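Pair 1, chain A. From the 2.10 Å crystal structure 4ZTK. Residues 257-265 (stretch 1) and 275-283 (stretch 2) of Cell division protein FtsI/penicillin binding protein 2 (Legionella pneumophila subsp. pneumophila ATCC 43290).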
# COMPACT_ATOMS: atom_id res chain seq x y z
N ASP A 257 -18.71 10.80 -2.18
CA ASP A 257 -18.75 9.48 -1.57
C ASP A 257 -18.10 8.45 -2.48
O ASP A 257 -18.71 7.43 -2.82
CB ASP A 257 -20.19 9.09 -1.25
CG ASP A 257 -20.28 7.90 -0.32
OD1 ASP A 257 -20.60 6.79 -0.79
OD2 ASP A 257 -20.04 8.08 0.89
N LYS A 258 -16.86 8.72 -2.88
CA LYS A 258 -16.13 7.84 -3.79
C LYS A 258 -15.00 7.12 -3.06
O LYS A 258 -14.05 7.75 -2.59
CB LYS A 258 -15.58 8.63 -4.99
CG LYS A 258 -16.55 8.79 -6.16
CD LYS A 258 -17.84 9.49 -5.77
CE LYS A 258 -18.76 9.71 -6.97
NZ LYS A 258 -18.25 10.79 -7.86
N TYR A 259 -15.11 5.80 -2.97
CA TYR A 259 -14.18 5.00 -2.17
C TYR A 259 -13.09 4.31 -2.98
O TYR A 259 -13.36 3.66 -3.99
CB TYR A 259 -14.95 3.93 -1.40
CG TYR A 259 -15.60 4.43 -0.13
CD1 TYR A 259 -16.63 5.36 -0.17
CD2 TYR A 259 -15.20 3.95 1.11
CE1 TYR A 259 -17.23 5.81 0.99
CE2 TYR A 259 -15.80 4.38 2.27
CZ TYR A 259 -16.81 5.32 2.21
OH TYR A 259 -17.40 5.75 3.38
N LEU A 260 -11.86 4.45 -2.52
CA LEU A 260 -10.77 3.59 -2.98
C LEU A 260 -10.46 2.61 -1.86
O LEU A 260 -10.25 3.02 -0.71
CB LEU A 260 -9.52 4.41 -3.32
CG LEU A 260 -9.59 5.41 -4.48
CD1 LEU A 260 -8.24 6.07 -4.70
CD2 LEU A 260 -10.07 4.72 -5.76
N ALA A 261 -10.45 1.33 -2.19
CA ALA A 261 -10.08 0.30 -1.23
C ALA A 261 -8.72 -0.28 -1.61
O ALA A 261 -8.55 -0.81 -2.72
CB ALA A 261 -11.14 -0.79 -1.18
N LEU A 262 -7.76 -0.19 -0.70
CA LEU A 262 -6.37 -0.51 -1.03
C LEU A 262 -5.80 -1.59 -0.14
O LEU A 262 -6.15 -1.68 1.04
CB LEU A 262 -5.49 0.74 -0.88
CG LEU A 262 -5.80 2.02 -1.65
CD1 LEU A 262 -6.87 2.83 -0.95
CD2 LEU A 262 -4.53 2.83 -1.84
N PHE A 263 -4.89 -2.39 -0.70
CA PHE A 263 -4.06 -3.27 0.11
C PHE A 263 -2.70 -3.43 -0.53
O PHE A 263 -2.59 -3.80 -1.70
CB PHE A 263 -4.72 -4.64 0.33
CG PHE A 263 -4.03 -5.47 1.39
CD1 PHE A 263 -4.22 -5.20 2.73
CD2 PHE A 263 -3.20 -6.52 1.03
CE1 PHE A 263 -3.59 -5.96 3.71
CE2 PHE A 263 -2.57 -7.29 2.00
CZ PHE A 263 -2.76 -7.01 3.34
N ALA A 264 -1.66 -3.14 0.24
CA ALA A 264 -0.30 -3.20 -0.25
C ALA A 264 0.49 -4.13 0.65
O ALA A 264 0.36 -4.08 1.86
CB ALA A 264 0.33 -1.81 -0.24
N GLY A 265 1.31 -4.99 0.05
CA GLY A 265 2.09 -5.92 0.84
C GLY A 265 3.10 -6.72 0.05
O GLY A 265 3.36 -6.44 -1.11
N VAL A 275 6.00 -8.29 -4.50
CA VAL A 275 5.35 -7.15 -3.88
C VAL A 275 4.04 -6.98 -4.63
O VAL A 275 4.02 -7.04 -5.86
CB VAL A 275 6.19 -5.87 -4.01
CG1 VAL A 275 5.59 -4.76 -3.16
CG2 VAL A 275 7.64 -6.14 -3.61
N LEU A 276 2.95 -6.77 -3.90
CA LEU A 276 1.64 -6.64 -4.54
C LEU A 276 0.91 -5.41 -4.04
O LEU A 276 1.02 -5.05 -2.86
CB LEU A 276 0.77 -7.87 -4.27
CG LEU A 276 1.28 -9.27 -4.59
CD1 LEU A 276 2.19 -9.80 -3.48
CD2 LEU A 276 0.10 -10.20 -4.79
N LEU A 277 0.16 -4.79 -4.93
CA LEU A 277 -0.70 -3.67 -4.60
C LEU A 277 -2.03 -3.88 -5.31
O LEU A 277 -2.08 -4.12 -6.52
CB LEU A 277 -0.07 -2.35 -5.05
CG LEU A 277 -0.92 -1.08 -4.88
CD1 LEU A 277 -1.40 -0.93 -3.44
CD2 LEU A 277 -0.13 0.16 -5.31
N VAL A 278 -3.11 -3.81 -4.54
CA VAL A 278 -4.46 -3.96 -5.07
C VAL A 278 -5.26 -2.71 -4.75
O VAL A 278 -5.28 -2.26 -3.60
CB VAL A 278 -5.19 -5.17 -4.46
CG1 VAL A 278 -6.63 -5.22 -4.93
CG2 VAL A 278 -4.47 -6.47 -4.80
N VAL A 279 -5.91 -2.14 -5.75
CA VAL A 279 -6.79 -1.00 -5.53
C VAL A 279 -8.12 -1.22 -6.23
O VAL A 279 -8.16 -1.51 -7.43
CB VAL A 279 -6.16 0.33 -6.01
CG1 VAL A 279 -7.16 1.48 -5.88
CG2 VAL A 279 -4.91 0.64 -5.21
N ILE A 280 -9.20 -1.10 -5.48
CA ILE A 280 -10.55 -1.24 -6.02
C ILE A 280 -11.23 0.11 -5.90
O ILE A 280 -11.11 0.76 -4.86
CB ILE A 280 -11.38 -2.26 -5.20
CG1 ILE A 280 -10.63 -3.59 -5.04
CG2 ILE A 280 -12.76 -2.46 -5.83
CD1 ILE A 280 -10.30 -4.29 -6.34
N GLU A 281 -11.93 0.54 -6.94
CA GLU A 281 -12.59 1.84 -6.91
C GLU A 281 -14.11 1.73 -6.89
O GLU A 281 -14.71 1.18 -7.80
CB GLU A 281 -12.15 2.70 -8.10
CG GLU A 281 -12.79 4.06 -8.15
CD GLU A 281 -12.44 4.83 -9.41
OE1 GLU A 281 -12.57 6.07 -9.39
OE2 GLU A 281 -12.04 4.20 -10.41
N GLU A 282 -14.71 2.28 -5.84
CA GLU A 282 -16.16 2.25 -5.66
C GLU A 282 -16.72 0.84 -5.67
O GLU A 282 -17.78 0.59 -6.22
CB GLU A 282 -16.86 3.10 -6.72
CG GLU A 282 -16.57 4.59 -6.62
CD GLU A 282 -17.28 5.39 -7.69
OE1 GLU A 282 -18.45 5.06 -8.00
OE2 GLU A 282 -16.67 6.34 -8.22
N GLY A 283 -15.99 -0.08 -5.05
CA GLY A 283 -16.48 -1.44 -4.91
C GLY A 283 -17.26 -1.61 -3.62
O GLY A 283 -17.14 -0.80 -2.70

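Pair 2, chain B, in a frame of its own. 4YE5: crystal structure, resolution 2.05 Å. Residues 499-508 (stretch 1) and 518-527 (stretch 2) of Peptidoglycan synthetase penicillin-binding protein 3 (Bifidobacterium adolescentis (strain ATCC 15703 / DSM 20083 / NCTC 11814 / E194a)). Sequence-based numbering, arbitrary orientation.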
# COMPACT_ATOMS: atom_id res chain seq x y z
N LEU B 499 9.25 -18.95 24.78
CA LEU B 499 8.20 -19.91 25.05
C LEU B 499 6.84 -19.37 24.59
O LEU B 499 6.07 -20.06 23.91
CB LEU B 499 8.17 -20.23 26.55
CG LEU B 499 7.41 -21.46 27.04
CD1 LEU B 499 7.70 -22.68 26.16
CD2 LEU B 499 7.84 -21.73 28.49
N THR B 500 6.55 -18.13 24.94
CA THR B 500 5.31 -17.50 24.55
C THR B 500 5.70 -16.16 23.93
O THR B 500 6.45 -15.41 24.54
CB THR B 500 4.39 -17.26 25.78
OG1 THR B 500 3.91 -18.52 26.28
CG2 THR B 500 3.21 -16.37 25.42
N SER B 501 5.24 -15.88 22.72
CA SER B 501 5.50 -14.58 22.12
C SER B 501 4.28 -13.70 22.27
O SER B 501 3.15 -14.19 22.30
CB SER B 501 5.88 -14.70 20.64
OG SER B 501 7.21 -15.18 20.48
N ILE B 502 4.51 -12.39 22.35
CA ILE B 502 3.41 -11.44 22.41
C ILE B 502 3.67 -10.28 21.46
O ILE B 502 4.80 -10.08 21.01
CB ILE B 502 3.25 -10.86 23.84
CG1 ILE B 502 4.46 -10.01 24.20
CG2 ILE B 502 3.07 -12.00 24.89
CD1 ILE B 502 4.11 -8.71 24.91
N ILE B 503 2.61 -9.54 21.12
CA ILE B 503 2.78 -8.25 20.50
C ILE B 503 2.41 -7.21 21.54
O ILE B 503 1.60 -7.49 22.44
CB ILE B 503 1.87 -8.06 19.28
CG1 ILE B 503 0.45 -8.50 19.63
CG2 ILE B 503 2.40 -8.90 18.10
CD1 ILE B 503 -0.60 -7.76 18.91
N SER B 504 3.03 -6.04 21.42
CA SER B 504 2.63 -4.81 22.11
C SER B 504 1.99 -3.92 21.05
O SER B 504 2.63 -3.61 20.04
CB SER B 504 3.89 -4.12 22.65
OG SER B 504 3.65 -2.80 23.12
N ASP B 505 0.75 -3.50 21.26
CA ASP B 505 0.10 -2.58 20.31
C ASP B 505 -0.34 -1.32 21.00
O ASP B 505 -0.54 -1.29 22.23
CB ASP B 505 -1.02 -3.24 19.47
CG ASP B 505 -2.19 -3.79 20.29
OD1 ASP B 505 -2.14 -3.75 21.53
OD2 ASP B 505 -3.18 -4.29 19.69
N TYR B 506 -0.48 -0.26 20.22
CA TYR B 506 -0.77 1.04 20.80
C TYR B 506 -1.29 1.89 19.68
O TYR B 506 -0.71 1.91 18.61
CB TYR B 506 0.53 1.65 21.38
CG TYR B 506 0.31 2.71 22.47
CD1 TYR B 506 0.03 4.05 22.13
CD2 TYR B 506 0.42 2.39 23.82
CE1 TYR B 506 -0.16 5.04 23.16
CE2 TYR B 506 0.23 3.36 24.83
CZ TYR B 506 -0.05 4.68 24.49
OH TYR B 506 -0.24 5.63 25.50
N SER B 507 -2.40 2.57 19.91
CA SER B 507 -2.99 3.40 18.89
C SER B 507 -3.36 4.74 19.51
O SER B 507 -4.04 4.80 20.55
CB SER B 507 -4.19 2.70 18.25
OG SER B 507 -4.68 3.46 17.16
N THR B 508 -2.91 5.81 18.87
CA THR B 508 -3.03 7.15 19.41
C THR B 508 -3.76 8.09 18.44
O THR B 508 -3.49 8.09 17.23
CB THR B 508 -1.63 7.75 19.63
OG1 THR B 508 -0.88 6.91 20.52
CG2 THR B 508 -1.77 9.14 20.26
N VAL B 518 -4.30 9.47 13.29
CA VAL B 518 -4.22 8.27 14.10
C VAL B 518 -2.94 7.54 13.73
O VAL B 518 -2.57 7.42 12.55
CB VAL B 518 -5.42 7.33 13.86
CG1 VAL B 518 -5.28 6.06 14.74
CG2 VAL B 518 -6.71 8.08 14.19
N ILE B 519 -2.24 7.09 14.76
CA ILE B 519 -0.94 6.47 14.61
C ILE B 519 -1.02 5.19 15.38
O ILE B 519 -1.28 5.19 16.58
CB ILE B 519 0.15 7.31 15.30
CG1 ILE B 519 0.20 8.75 14.73
CG2 ILE B 519 1.53 6.65 15.13
CD1 ILE B 519 0.90 9.71 15.70
N THR B 520 -0.77 4.09 14.70
CA THR B 520 -0.82 2.81 15.38
C THR B 520 0.52 2.10 15.21
O THR B 520 1.09 2.10 14.12
CB THR B 520 -1.93 1.93 14.80
OG1 THR B 520 -3.19 2.60 14.94
CG2 THR B 520 -2.00 0.59 15.55
N VAL B 521 1.02 1.51 16.29
CA VAL B 521 2.27 0.76 16.25
C VAL B 521 2.05 -0.63 16.86
O VAL B 521 1.36 -0.76 17.87
CB VAL B 521 3.39 1.50 17.02
CG1 VAL B 521 4.65 0.58 17.21
CG2 VAL B 521 3.79 2.77 16.28
N VAL B 522 2.61 -1.65 16.22
CA VAL B 522 2.59 -3.02 16.75
C VAL B 522 4.00 -3.58 16.73
O VAL B 522 4.64 -3.57 15.68
CB VAL B 522 1.67 -3.93 15.90
CG1 VAL B 522 1.56 -5.31 16.53
CG2 VAL B 522 0.27 -3.29 15.74
N LEU B 523 4.49 -4.06 17.87
CA LEU B 523 5.83 -4.64 17.97
C LEU B 523 5.73 -6.05 18.51
O LEU B 523 4.97 -6.30 19.45
CB LEU B 523 6.71 -3.82 18.95
CG LEU B 523 6.77 -2.31 18.72
CD1 LEU B 523 7.57 -1.66 19.87
CD2 LEU B 523 7.43 -1.98 17.37
N LYS B 524 6.49 -6.97 17.93
CA LYS B 524 6.51 -8.34 18.41
C LYS B 524 7.69 -8.57 19.33
O LYS B 524 8.83 -8.28 18.98
CB LYS B 524 6.56 -9.35 17.25
CG LYS B 524 6.54 -10.82 17.75
CD LYS B 524 6.37 -11.83 16.59
CE LYS B 524 6.53 -13.27 17.13
NZ LYS B 524 6.03 -14.31 16.15
N ASP B 525 7.40 -9.09 20.52
CA ASP B 525 8.41 -9.38 21.52
C ASP B 525 9.41 -8.24 21.80
O ASP B 525 10.63 -8.47 21.76
CB ASP B 525 9.16 -10.66 21.12
CG ASP B 525 8.29 -11.91 21.23
OD1 ASP B 525 7.40 -11.94 22.11
OD2 ASP B 525 8.51 -12.87 20.46
N PRO B 526 8.91 -7.02 22.09
CA PRO B 526 9.87 -5.96 22.45
C PRO B 526 10.59 -6.25 23.78
O PRO B 526 10.00 -6.87 24.65
CB PRO B 526 8.99 -4.72 22.60
CG PRO B 526 7.65 -5.27 23.00
CD PRO B 526 7.51 -6.56 22.21
N GLN B 527 11.84 -5.83 23.90
CA GLN B 527 12.63 -6.01 25.11
C GLN B 527 12.89 -4.64 25.72
O GLN B 527 12.66 -3.63 25.06
CB GLN B 527 13.98 -6.63 24.74
CG GLN B 527 13.88 -7.89 23.90
CD GLN B 527 13.26 -9.03 24.69
OE1 GLN B 527 13.76 -9.39 25.75
NE2 GLN B 527 12.16 -9.59 24.18

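Two antiparallel strand pairs with one backbone plan. In pair 1, the strand through Ala A261, Phe A263 and Gly A265 runs against the strand through Leu A276, Val A278 and Ile A280 at 165°, with axes 4.6 Å apart at closest approach; in pair 2 the strand through Ser B504, Tyr B506 and Thr B508 runs against 518-524 at 163° and 4.5 Å. Fourteen central residues superpose with an RMSD of 0.5 Å, and the register is the same. Paired main-chain hydrogen bonds join Ala A261 to Ile A280, Phe A263 to Val A278 and Gly A265 to Leu A276; the matching rungs are Ser B504 with Leu B523, Tyr B506 with Val B521 and Thr B508 with Ile B519. The bonds are even in length, Ala A261 N to Ile A280 O and Ser B504 N to Leu B523 O both measuring 2.8 Å, but Tyr B506 N to Val B521 O (3.0 Å) is weak, its angle only 133°.

One face carries Leu A260, Leu A262, Ala A264, Leu A277, Val A279 and Glu A281, matched by Ile B503, Asp B505, Ser B507, Thr B520, Val B522 and Lys B524. Where Ala A264 CB rests on Leu A277 CD1 at 3.7 Å, pair 2 replaces the apolar contact with a hydrogen bond between hydroxyls, Ser B507 OG to Thr B520 OG1, 2.8 Å. At the next pair along this face both have a valine: Leu A262 CG lies 3.9 Å from Val A279 CG2, and Asp B505 CB lies 3.9 Å from Val B522 CG2, so the aspartate packs through its methylene while its end leads away. Leu A260 and Ile B503 each touch both the valine and the charged residue: Leu A260 CD2 comes to 3.7 Å from Glu A281 CG and 4.4 Å from Val A279 CG1, while Ile B503 lies closer to its valine, CB to Val B522 CG1 3.9 Å, than to Lys B524, CG2 to CA 4.2 Å.

On the other face, Ala A261 CB meets Ile A280 CB at 4.3 Å. Its match, Ser B504, places CB 3.9 Å from Pro B526 CG, a ring standing where pair 1 has Gly A283. Phe A263 and Tyr B506 both take chi1 t and lead their rings away from the partner strand, beside the matched Val A278 and Val B521. Gly A265 offers no side chain opposite Leu A276, whereas Thr B508 does opposite Ile B519; after superposition Gly A265 CA and Thr B508 CA are 1.6 Å apart, while Leu A276 CA and Ile B519 CA still agree to 0.3 Å.

Beyond the last rung, Glu A282 N bonds Tyr A259 O at 2.7 Å, and Asp B525 N bonds Ile B502 O at 2.8 Å. The shorter aspartate also turns back: Asp B525 OD1 accepts from Ile B502 N (2.9 Å) and Asp B525 OD2 from Ser B501 OG (2.7 Å). Glu A282 instead brings OE2 to 3.2 Å from Lys A258 CG, a contact without a hydrogen bond.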